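Local coordinates for fimbria adhesin protein (PDB 3U4K) that probably mediates adhesion of Klebsiella pneumoniae fimbriae to human collagen V, this chain being the receptor-binding domain of the MrkD adhesin, at residues I35-M39 and F135-I139; V44-V50 and K141-T146; N93-S97 and I116-S120; R109-I113 and R129-S133; L151-Y156 and T168-A172. All blocks are in the same frame, centred on the assembly; numbering follows the deposited sequence.

Contact 1 of 5, residues I35-M39 and F135-I139; sequences INMAM and FTLDI
In the core of the jelly-roll, I35-M39 and F135-I139 pack face to face from two different sheets, strand 33-36 belonging to one and strand 133-141 to the other; no hydrogen bond joins them. F135-I139 is extended strand throughout. In I35-M39 only I35 and N36 are strand; the chain then loosens, with M37 at phi/psi -89/37 and M39 at -120/-14. The two run in roughly the same direction, 30° apart end to end, with CA-CA distances of 8.6 Å for I35-F135 and 7.8 Å for M37-L137, too far for strand pairing but right for interdigitating side chains. Alternate residues do the work: I35, M37 and M39 point toward F135, L137 and I139.

The apolar contacts start with I35 (chi1 m, chi2 t), whose CD1 lies 3.6 Å from F135 CB. Both methionines here are selenomethionine. M39 (m, t, p) places SE 3.8 Å from L137 CD2 and 3.8 Å from I139 CD1, bridging the two side chains, while M37 (m, t, m) has SE 4.1 Å from L137 CD2.

The aromatic component is a Met-aromatic contact: M37 SE sits 4.0 Å from F135 CE2 and 5.2 Å from the ring centroid, in an oblique approach. F135 itself is t at chi1.

Around this apolar layer, I35 and M37 bond through their backbones to S169 of strand 166-170, F135 pairs with W59 of strand 53-61, and F107 of strand 103-111 packs against M37, F135 and L137.

Contact 2 of 5, residues V44-V50 and K141-T146; sequences VSPDLPV and KTSTTT
At one end of the jelly-roll, a type I beta turn from S45 to L48 wraps round the ammonium of K141. Segment 44-50 is loop; K141 ends strand 133-141 and the rest of 141-146 is loop. The CA atoms come nearest at the ends of the contact: V44-T146 at 7.7 Å and V50-K141 at 5.4 Å.

V44 (chi1 t) comes first, its CG1 3.8 Å from T146 OG1 and 4.3 Å from K141 NZ. S45 opens the turn. Its OG accepts from D47 N at 3.2 Å, making an ST turn, and its carbonyl O faces inward, weakly bonded to L48 N at 3.3 Å and accepting a hydrogen bond from K141 NZ at 3.0 Å. P46 (-66/-27) and D47 (-75/-18) fill the central turn positions, with their CB atoms directed away from K141-T146. L48 (-65/120) returns to extended geometry and supplies the second acceptor: K141 NZ to L48 O is 3.0 Å. P49 carries the chain onward to V50, whose CG2 lies 3.5 Å from K141 O. Backbone bonds from K141 to G51 and S52 continue the attachment just beyond.

K141 buries the most surface here. Its chi angles are all t, so the straight chain spans the gap and puts the charge among turn carbonyls: a lysine at the end of strand 133-141 holding the turn of the 44-50 loop through two of its carbonyls. At the far edge, V50 CG2 touches T142 O at 3.1 Å.

Contact 3 of 5, residues N93-S97 and I116-S120; sequences NKVYS and IYPDS
A tight bend with a cis peptide between Y117 and P118 carries the jelly-roll chain from strand 115-116 into strand 119-125, and 93-97 lies against it. D119 (-164/-179) is almost fully extended as the next strand begins. In N93-S97, N93 (51/35) and K94 (56/38) both have positive phi before V95 and Y96 turn extended. K94 and Y117 have the closest CA atoms, 6.7 Å apart, and no backbone-to-backbone hydrogen bond joins the segments.

K94 covers the most surface. With chi1 m and the remaining chi angles t, it stretches along the bend and donates from NZ to I116 O at 2.9 Å and to P118 O at 3.1 Å, holding the carbonyls on both sides of Y117. Its methylenes also pack: CD is 3.7 Å from I116 CG2 and 3.9 Å from P118 CD. D119 OD2 is 4.5 Å from K94 NZ, beyond salt-bridge range.

The Y117 ring leads away from 93-97 into the barrel, to F107 of strand 103-111 and Y159 of strand 154-160. Y96 (chi1 m) meets the proline at its own ring edge, with OH 3.5 Å from P118 CD.

Contact 4 of 5, residues R109-I113 and R129-S133; sequences RKGAI and RLAGS. Unlike the reference sequence in segment 129-133: A131 (reference Val).
R109, S133 and A131 account for most of the surface buried where the end of strand 103-111 meets the loop leading into strand 133-141, two antiparallel neighbours of the jelly-roll. The CA atoms of G111 and S133 approach to 4.4 Å and those of A112 and A131 lie 6.1 Å apart.

R109 extends its side chain (chi1, chi2 and chi3 all t) alongside 129-133 so that its guanidinium edge meets two acceptors, with NE donating to S133 OG at 2.9 Å and NH2 to A131 O at 3.0 Å. S133, with chi1 p, turns its OG to donate in turn to A131 O at 3.2 Å, closing a small polar ring.

A131, where the reference sequence has valine, has its CB 3.8 Å from A112 CB and 3.8 Å from I113 CD1. G111 has phi/psi of 164/-137, and a CB there would clash with S133.

One arginine thus ties a backbone carbonyl and a hydroxyl together, so the 129-133 loop is joined to the end of strand 103-111 by directed hydrogen bonds, with a small apolar patch beside them.

Contact 5 of 5, residues L151-Y156 and T168-A172; sequences LASGPY and TSLNA
Strands 154-160 and 166-170 form a beta hairpin of the jelly-roll, and this contact is its open end, away from the connecting turn. The strand axes run antiparallel at 138° and approach to 4.5 Å. G154-L170 is a hydrogen-bonded pair and P155-S169 a non-hydrogen-bonded one.

G154 and L170 satisfy each other in both directions: G154 N to L170 O is 3.0 Å and L170 N to G154 O is 3.0 Å. Further along, Y156 N donates to T168 O at 2.9 Å. P155 has no amide hydrogen, but its position needs none from this partner; S169 N instead pairs with I35 on the other flank. L170 O also receives a weak bond from S153 OG at 3.5 Å, and Y156 OH donates to A152 O at 2.6 Å within its own segment.

G154 takes phi/psi of 120/-170, where a side chain would be jammed against the preceding carbonyl. L170 (m, t) packs against L151 and Y156, its CD1 3.9 Å from L151 CB and 3.5 Å from Y156 CE1.

In the fold
From the N terminus, contact 1 closes a loop of 95 residues, much of it the strands of the two sheets, and joins the sheets across the interior. Contact 2 crosses it, joining the loops after strands 40-43 and 133-141. Contacts 3 and 4 fall within both loops and cross each other: contact 3 ties the approach to strand 96-97 to the bend before 119-125, contact 4 the end of 103-111 to the run into 133-141. Contact 5 comes last, in series, as a local hairpin. It nevertheless touches contact 1, since strand 33-36 lies beside 166-170, while F135 reaches Y117 of contact 3. Contacts 2 and 4 sit on opposite sides of the chain's centre, their centres about 32 Å apart.

Contact 1 of 5, residues I35-M39 and F135-I139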
# COMPACT_ATOMS: atom_id res chain seq x y z
N ILE A 35 -0.69 -4.19 -8.33
CA ILE A 35 -2.03 -3.67 -8.15
C ILE A 35 -2.03 -2.19 -8.51
O ILE A 35 -1.28 -1.40 -7.92
CB ILE A 35 -2.53 -3.84 -6.70
CG1 ILE A 35 -2.57 -5.32 -6.31
CG2 ILE A 35 -3.92 -3.23 -6.53
CD1 ILE A 35 -2.63 -5.57 -4.82
N ASN A 36 -2.84 -1.81 -9.50
CA ASN A 36 -3.14 -0.41 -9.75
C ASN A 36 -4.25 0.02 -8.80
O ASN A 36 -5.35 -0.52 -8.84
CB ASN A 36 -3.53 -0.19 -11.22
CG ASN A 36 -4.01 1.23 -11.49
OD1 ASN A 36 -3.42 2.21 -11.03
ND2 ASN A 36 -5.08 1.35 -12.26
N MSE A 37 -3.95 0.99 -7.94
CA MSE A 37 -4.85 1.36 -6.84
C MSE A 37 -5.86 2.42 -7.20
O MSE A 37 -6.20 3.27 -6.38
CB MSE A 37 -4.01 1.79 -5.63
CG MSE A 37 -3.12 0.65 -5.14
SE MSE A 37 -2.25 1.10 -3.42
CE MSE A 37 -1.20 2.66 -4.01
N ALA A 38 -6.37 2.36 -8.43
CA ALA A 38 -7.34 3.35 -8.93
C ALA A 38 -8.62 3.36 -8.10
O ALA A 38 -9.29 2.33 -7.95
CB ALA A 38 -7.65 3.09 -10.40
N MSE A 39 -8.96 4.53 -7.57
CA MSE A 39 -10.14 4.69 -6.71
C MSE A 39 -11.12 5.68 -7.29
O MSE A 39 -12.27 5.74 -6.86
CB MSE A 39 -9.73 5.11 -5.30
CG MSE A 39 -9.03 3.97 -4.56
SE MSE A 39 -9.07 4.16 -2.59
CE MSE A 39 -11.02 4.25 -2.34
N PHE A 135 -5.45 -6.96 -0.47
CA PHE A 135 -4.71 -5.73 -0.22
C PHE A 135 -5.70 -4.59 -0.06
O PHE A 135 -6.61 -4.43 -0.87
CB PHE A 135 -3.71 -5.43 -1.34
CG PHE A 135 -2.72 -4.35 -1.00
CD1 PHE A 135 -1.51 -4.67 -0.38
CD2 PHE A 135 -2.98 -3.02 -1.29
CE1 PHE A 135 -0.60 -3.68 -0.05
CE2 PHE A 135 -2.07 -2.02 -0.97
CZ PHE A 135 -0.88 -2.35 -0.35
N THR A 136 -5.53 -3.79 1.00
CA THR A 136 -6.48 -2.73 1.32
C THR A 136 -5.83 -1.35 1.51
O THR A 136 -4.95 -1.18 2.36
CB THR A 136 -7.34 -3.09 2.56
OG1 THR A 136 -8.08 -4.29 2.28
CG2 THR A 136 -8.31 -1.98 2.91
N LEU A 137 -6.29 -0.39 0.71
CA LEU A 137 -5.89 1.01 0.84
C LEU A 137 -6.96 1.79 1.61
O LEU A 137 -8.15 1.71 1.29
CB LEU A 137 -5.65 1.63 -0.54
CG LEU A 137 -5.36 3.13 -0.64
CD1 LEU A 137 -4.07 3.51 0.08
CD2 LEU A 137 -5.30 3.58 -2.09
N ASP A 138 -6.53 2.53 2.62
CA ASP A 138 -7.42 3.36 3.42
C ASP A 138 -7.08 4.83 3.27
O ASP A 138 -5.93 5.23 3.44
CB ASP A 138 -7.35 2.97 4.90
CG ASP A 138 -8.16 1.72 5.22
OD1 ASP A 138 -9.01 1.32 4.40
OD2 ASP A 138 -7.95 1.16 6.32
N ILE A 139 -8.09 5.63 2.94
CA ILE A 139 -7.95 7.09 2.94
C ILE A 139 -8.53 7.65 4.24
O ILE A 139 -9.72 7.51 4.52
CB ILE A 139 -8.62 7.72 1.70
CG1 ILE A 139 -7.99 7.17 0.42
CG2 ILE A 139 -8.47 9.24 1.75
CD1 ILE A 139 -8.78 7.47 -0.84

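Contact 2 of 5, residues V44-V50 and K141-T146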
# COMPACT_ATOMS: atom_id res chain seq x y z
N VAL A 44 -14.90 14.54 0.23
CA VAL A 44 -14.78 14.51 1.69
C VAL A 44 -15.89 15.31 2.36
O VAL A 44 -16.07 16.50 2.07
CB VAL A 44 -13.42 15.05 2.17
CG1 VAL A 44 -13.23 14.80 3.66
CG2 VAL A 44 -12.28 14.42 1.38
N SER A 45 -16.63 14.67 3.26
CA SER A 45 -17.67 15.35 4.03
C SER A 45 -17.06 16.13 5.19
O SER A 45 -16.17 15.62 5.88
CB SER A 45 -18.70 14.34 4.55
OG SER A 45 -19.52 14.94 5.54
N PRO A 46 -17.54 17.37 5.42
CA PRO A 46 -17.05 18.17 6.54
C PRO A 46 -17.41 17.57 7.90
O PRO A 46 -16.69 17.78 8.87
CB PRO A 46 -17.75 19.52 6.34
CG PRO A 46 -18.18 19.53 4.91
CD PRO A 46 -18.52 18.11 4.61
N ASP A 47 -18.51 16.82 7.94
CA ASP A 47 -19.02 16.21 9.18
C ASP A 47 -18.21 15.01 9.66
O ASP A 47 -18.31 14.61 10.82
CB ASP A 47 -20.47 15.80 9.00
CG ASP A 47 -21.39 16.98 8.83
OD1 ASP A 47 -21.78 17.59 9.85
OD2 ASP A 47 -21.71 17.31 7.67
N LEU A 48 -17.41 14.45 8.76
CA LEU A 48 -16.60 13.27 9.05
C LEU A 48 -15.53 13.61 10.09
O LEU A 48 -14.70 14.49 9.87
CB LEU A 48 -15.95 12.76 7.76
CG LEU A 48 -15.85 11.26 7.48
CD1 LEU A 48 -17.23 10.60 7.48
CD2 LEU A 48 -15.16 11.04 6.15
N PRO A 49 -15.56 12.92 11.25
CA PRO A 49 -14.63 13.20 12.35
C PRO A 49 -13.19 12.82 12.02
O PRO A 49 -12.95 11.96 11.16
CB PRO A 49 -15.16 12.35 13.50
CG PRO A 49 -15.94 11.26 12.85
CD PRO A 49 -16.51 11.84 11.59
N VAL A 50 -12.24 13.45 12.70
CA VAL A 50 -10.81 13.21 12.46
C VAL A 50 -10.45 11.77 12.80
O VAL A 50 -10.95 11.20 13.77
CB VAL A 50 -9.92 14.24 13.22
CG1 VAL A 50 -9.77 13.87 14.70
CG2 VAL A 50 -8.56 14.37 12.56
N LYS A 141 -8.95 10.80 7.20
CA LYS A 141 -9.01 12.23 7.49
C LYS A 141 -8.02 12.59 8.61
O LYS A 141 -8.25 12.26 9.78
CB LYS A 141 -10.44 12.65 7.85
CG LYS A 141 -10.67 14.15 7.88
CD LYS A 141 -12.15 14.48 7.88
CE LYS A 141 -12.39 15.99 7.88
NZ LYS A 141 -13.83 16.32 7.66
N THR A 142 -6.93 13.25 8.23
CA THR A 142 -5.82 13.59 9.14
C THR A 142 -6.11 14.83 9.99
O THR A 142 -5.78 14.87 11.17
CB THR A 142 -4.51 13.83 8.35
OG1 THR A 142 -4.21 12.67 7.55
CG2 THR A 142 -3.33 14.12 9.28
N SER A 143 -6.72 15.84 9.37
CA SER A 143 -7.05 17.09 10.04
C SER A 143 -8.53 17.43 9.88
O SER A 143 -9.21 16.89 9.01
CB SER A 143 -6.18 18.23 9.49
OG SER A 143 -6.48 19.46 10.13
N THR A 144 -9.03 18.33 10.73
CA THR A 144 -10.41 18.82 10.66
C THR A 144 -10.64 19.64 9.39
O THR A 144 -11.77 19.76 8.91
CB THR A 144 -10.79 19.66 11.89
OG1 THR A 144 -9.86 20.74 12.03
CG2 THR A 144 -10.77 18.80 13.16
N THR A 145 -9.56 20.21 8.86
CA THR A 145 -9.59 20.91 7.58
C THR A 145 -8.84 20.11 6.50
O THR A 145 -7.64 19.84 6.62
CB THR A 145 -9.03 22.35 7.70
OG1 THR A 145 -8.86 22.91 6.39
CG2 THR A 145 -7.69 22.39 8.45
N THR A 146 -9.57 19.74 5.44
CA THR A 146 -9.01 18.92 4.36
C THR A 146 -8.92 19.68 3.04
O THR A 146 -9.84 20.41 2.67
CB THR A 146 -9.83 17.63 4.13
OG1 THR A 146 -11.21 17.96 3.92
CG2 THR A 146 -9.72 16.70 5.33

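Contact 3 of 5, residues N93-S97 and I116-S120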
# COMPACT_ATOMS: atom_id res chain seq x y z
N ASN A 93 0.06 5.49 14.06
CA ASN A 93 -0.75 4.33 13.66
C ASN A 93 -0.59 3.90 12.21
O ASN A 93 -1.55 3.45 11.57
CB ASN A 93 -2.23 4.57 13.98
CG ASN A 93 -2.47 4.88 15.44
OD1 ASN A 93 -1.89 5.83 15.98
ND2 ASN A 93 -3.32 4.10 16.08
N LYS A 94 0.63 4.04 11.69
CA LYS A 94 0.99 3.66 10.32
C LYS A 94 0.11 4.35 9.26
O LYS A 94 -0.25 3.75 8.24
CB LYS A 94 0.99 2.13 10.16
CG LYS A 94 2.02 1.42 11.03
CD LYS A 94 2.07 -0.07 10.72
CE LYS A 94 2.81 -0.84 11.79
NZ LYS A 94 2.88 -2.29 11.47
N VAL A 95 -0.22 5.61 9.52
CA VAL A 95 -0.95 6.45 8.57
C VAL A 95 0.04 7.44 7.95
O VAL A 95 0.79 8.10 8.66
CB VAL A 95 -2.10 7.23 9.26
CG1 VAL A 95 -2.85 8.09 8.26
CG2 VAL A 95 -3.05 6.27 9.96
N TYR A 96 0.03 7.52 6.63
CA TYR A 96 0.97 8.37 5.90
C TYR A 96 0.30 9.64 5.41
O TYR A 96 -0.68 9.59 4.66
CB TYR A 96 1.58 7.60 4.72
CG TYR A 96 2.66 6.62 5.12
CD1 TYR A 96 4.00 6.88 4.82
CD2 TYR A 96 2.36 5.44 5.80
CE1 TYR A 96 5.01 5.99 5.18
CE2 TYR A 96 3.35 4.55 6.16
CZ TYR A 96 4.67 4.83 5.85
OH TYR A 96 5.66 3.94 6.22
N SER A 97 0.84 10.78 5.82
CA SER A 97 0.34 12.08 5.39
C SER A 97 0.73 12.35 3.93
O SER A 97 1.66 11.75 3.41
CB SER A 97 0.88 13.18 6.30
OG SER A 97 2.30 13.20 6.27
N ILE A 116 0.10 -4.54 8.45
CA ILE A 116 -0.10 -3.15 8.09
C ILE A 116 1.28 -2.53 7.82
O ILE A 116 2.19 -2.64 8.65
CB ILE A 116 -0.84 -2.37 9.20
CG1 ILE A 116 -2.22 -3.01 9.46
CG2 ILE A 116 -1.00 -0.90 8.83
CD1 ILE A 116 -2.78 -2.77 10.84
N TYR A 117 1.42 -1.91 6.65
CA TYR A 117 2.69 -1.32 6.22
C TYR A 117 3.05 -0.12 7.10
O TYR A 117 2.18 0.69 7.43
CB TYR A 117 2.58 -0.86 4.77
CG TYR A 117 2.64 -1.95 3.73
CD1 TYR A 117 3.65 -1.95 2.77
CD2 TYR A 117 1.69 -2.97 3.67
CE1 TYR A 117 3.72 -2.94 1.80
CE2 TYR A 117 1.75 -3.96 2.71
CZ TYR A 117 2.76 -3.94 1.77
OH TYR A 117 2.84 -4.91 0.79
N PRO A 118 4.34 0.01 7.49
CA PRO A 118 5.43 -0.92 7.19
C PRO A 118 5.54 -2.07 8.19
O PRO A 118 5.10 -1.95 9.34
CB PRO A 118 6.67 -0.03 7.25
CG PRO A 118 6.32 1.00 8.27
CD PRO A 118 4.82 1.20 8.21
N ASP A 119 6.14 -3.17 7.73
CA ASP A 119 6.40 -4.35 8.56
C ASP A 119 7.42 -5.25 7.86
O ASP A 119 7.92 -4.92 6.78
CB ASP A 119 5.11 -5.12 8.82
CG ASP A 119 5.10 -5.82 10.18
OD1 ASP A 119 6.09 -5.68 10.93
OD2 ASP A 119 4.10 -6.51 10.49
N SER A 120 7.75 -6.37 8.48
CA SER A 120 8.62 -7.37 7.88
C SER A 120 8.20 -8.78 8.27
O SER A 120 7.73 -9.00 9.39
CB SER A 120 10.08 -7.13 8.26
OG SER A 120 10.24 -7.13 9.67

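Contact 4 of 5, residues R109-I113 and R129-S133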
# COMPACT_ATOMS: atom_id res chain seq x y z
N ARG A 109 -2.43 -5.60 4.38
CA ARG A 109 -2.61 -6.88 3.70
C ARG A 109 -3.23 -7.85 4.69
O ARG A 109 -2.82 -7.91 5.84
CB ARG A 109 -1.27 -7.40 3.19
CG ARG A 109 -1.38 -8.55 2.20
CD ARG A 109 -0.01 -9.11 1.88
NE ARG A 109 -0.09 -10.49 1.39
CZ ARG A 109 0.96 -11.28 1.19
NH1 ARG A 109 2.19 -10.84 1.43
NH2 ARG A 109 0.78 -12.52 0.75
N LYS A 110 -4.23 -8.60 4.23
CA LYS A 110 -4.91 -9.56 5.09
C LYS A 110 -5.09 -10.91 4.39
O LYS A 110 -5.52 -10.97 3.24
CB LYS A 110 -6.26 -9.01 5.56
CG LYS A 110 -6.80 -9.68 6.81
CD LYS A 110 -7.86 -8.83 7.49
CE LYS A 110 -8.34 -9.45 8.79
NZ LYS A 110 -9.13 -10.70 8.57
N GLY A 111 -4.75 -11.98 5.09
CA GLY A 111 -4.84 -13.34 4.56
C GLY A 111 -4.03 -14.27 5.44
O GLY A 111 -4.09 -14.17 6.67
N ALA A 112 -3.28 -15.17 4.82
CA ALA A 112 -2.39 -16.07 5.55
C ALA A 112 -1.28 -15.29 6.26
O ALA A 112 -1.03 -15.50 7.44
CB ALA A 112 -1.82 -17.13 4.62
N ILE A 113 -0.63 -14.39 5.52
CA ILE A 113 0.30 -13.42 6.11
C ILE A 113 -0.38 -12.05 6.13
O ILE A 113 -0.72 -11.50 5.08
CB ILE A 113 1.66 -13.36 5.35
CG1 ILE A 113 2.42 -14.68 5.48
CG2 ILE A 113 2.54 -12.24 5.89
CD1 ILE A 113 2.25 -15.61 4.29
N ARG A 129 6.04 -18.84 -2.59
CA ARG A 129 4.84 -18.35 -3.26
C ARG A 129 4.29 -17.13 -2.52
O ARG A 129 4.66 -16.87 -1.37
CB ARG A 129 3.75 -19.43 -3.29
CG ARG A 129 4.09 -20.68 -4.08
CD ARG A 129 2.92 -21.65 -4.13
NE ARG A 129 2.56 -22.20 -2.82
CZ ARG A 129 1.49 -21.84 -2.10
NH1 ARG A 129 0.63 -20.93 -2.56
NH2 ARG A 129 1.26 -22.41 -0.93
N LEU A 130 3.41 -16.39 -3.20
CA LEU A 130 2.62 -15.36 -2.54
C LEU A 130 1.29 -15.94 -2.10
O LEU A 130 0.53 -16.47 -2.91
CB LEU A 130 2.39 -14.16 -3.46
CG LEU A 130 3.44 -13.04 -3.41
CD1 LEU A 130 3.17 -12.03 -4.51
CD2 LEU A 130 3.48 -12.37 -2.05
N ALA A 131 1.04 -15.84 -0.79
CA ALA A 131 -0.18 -16.36 -0.18
C ALA A 131 -1.37 -15.52 -0.62
O ALA A 131 -1.36 -14.30 -0.47
CB ALA A 131 -0.05 -16.35 1.33
N GLY A 132 -2.38 -16.19 -1.17
CA GLY A 132 -3.64 -15.54 -1.53
C GLY A 132 -4.10 -14.64 -0.41
O GLY A 132 -4.18 -15.06 0.75
N SER A 133 -4.38 -13.38 -0.74
CA SER A 133 -4.72 -12.38 0.26
C SER A 133 -5.51 -11.21 -0.32
O SER A 133 -5.76 -11.15 -1.53
CB SER A 133 -3.44 -11.85 0.94
OG SER A 133 -2.51 -11.39 -0.02

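Contact 5 of 5, residues L151-Y156 and T168-A172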
# COMPACT_ATOMS: atom_id res chain seq x y z
N LEU A 151 -3.55 12.60 -6.47
CA LEU A 151 -2.33 11.95 -6.00
C LEU A 151 -1.34 11.69 -7.13
O LEU A 151 -1.74 11.44 -8.27
CB LEU A 151 -2.66 10.65 -5.27
CG LEU A 151 -3.39 10.82 -3.94
CD1 LEU A 151 -3.92 9.49 -3.45
CD2 LEU A 151 -2.47 11.44 -2.90
N ALA A 152 -0.05 11.76 -6.79
CA ALA A 152 1.03 11.61 -7.76
C ALA A 152 1.12 10.21 -8.37
O ALA A 152 0.86 9.21 -7.70
CB ALA A 152 2.36 11.99 -7.13
N SER A 153 1.47 10.16 -9.65
CA SER A 153 1.68 8.91 -10.37
C SER A 153 2.93 8.18 -9.88
O SER A 153 3.90 8.81 -9.43
CB SER A 153 1.77 9.20 -11.86
OG SER A 153 1.96 8.01 -12.61
N GLY A 154 2.92 6.85 -9.97
CA GLY A 154 4.10 6.04 -9.65
C GLY A 154 3.92 5.04 -8.52
O GLY A 154 2.80 4.83 -8.05
N PRO A 155 5.03 4.43 -8.06
CA PRO A 155 5.03 3.40 -7.00
C PRO A 155 4.63 3.95 -5.63
O PRO A 155 4.85 5.13 -5.35
CB PRO A 155 6.48 2.93 -6.97
CG PRO A 155 7.26 4.08 -7.50
CD PRO A 155 6.39 4.67 -8.57
N TYR A 156 4.05 3.08 -4.80
CA TYR A 156 3.65 3.44 -3.44
C TYR A 156 4.07 2.37 -2.44
O TYR A 156 4.60 2.67 -1.37
CB TYR A 156 2.14 3.66 -3.36
CG TYR A 156 1.69 5.03 -3.84
CD1 TYR A 156 1.52 5.29 -5.20
CD2 TYR A 156 1.44 6.05 -2.93
CE1 TYR A 156 1.12 6.54 -5.64
CE2 TYR A 156 1.04 7.31 -3.36
CZ TYR A 156 0.88 7.55 -4.71
OH TYR A 156 0.48 8.80 -5.14
N THR A 168 2.44 -2.10 -5.40
CA THR A 168 1.20 -1.35 -5.63
C THR A 168 1.53 0.09 -6.03
O THR A 168 2.42 0.72 -5.45
CB THR A 168 0.27 -1.34 -4.40
OG1 THR A 168 0.85 -0.54 -3.36
CG2 THR A 168 0.02 -2.76 -3.88
N SER A 169 0.80 0.60 -7.02
CA SER A 169 1.09 1.90 -7.60
C SER A 169 -0.16 2.60 -8.15
O SER A 169 -1.26 2.04 -8.16
CB SER A 169 2.14 1.76 -8.70
OG SER A 169 1.66 0.96 -9.77
N LEU A 170 0.02 3.84 -8.60
CA LEU A 170 -1.05 4.63 -9.21
C LEU A 170 -0.67 5.14 -10.58
O LEU A 170 0.50 5.40 -10.86
CB LEU A 170 -1.41 5.82 -8.32
CG LEU A 170 -2.28 5.59 -7.09
CD1 LEU A 170 -2.36 6.85 -6.24
CD2 LEU A 170 -3.67 5.13 -7.48
N ASN A 171 -1.68 5.28 -11.45
CA ASN A 171 -1.52 5.97 -12.73
C ASN A 171 -1.67 7.48 -12.55
O ASN A 171 -1.55 8.00 -11.44
CB ASN A 171 -2.57 5.47 -13.72
CG ASN A 171 -2.31 4.05 -14.18
OD1 ASN A 171 -1.21 3.71 -14.61
ND2 ASN A 171 -3.34 3.21 -14.11
N ALA A 172 -1.91 8.17 -13.66
CA ALA A 172 -2.32 9.57 -13.62
C ALA A 172 -3.84 9.62 -13.47
O ALA A 172 -4.56 8.85 -14.12
CB ALA A 172 -1.87 10.29 -14.88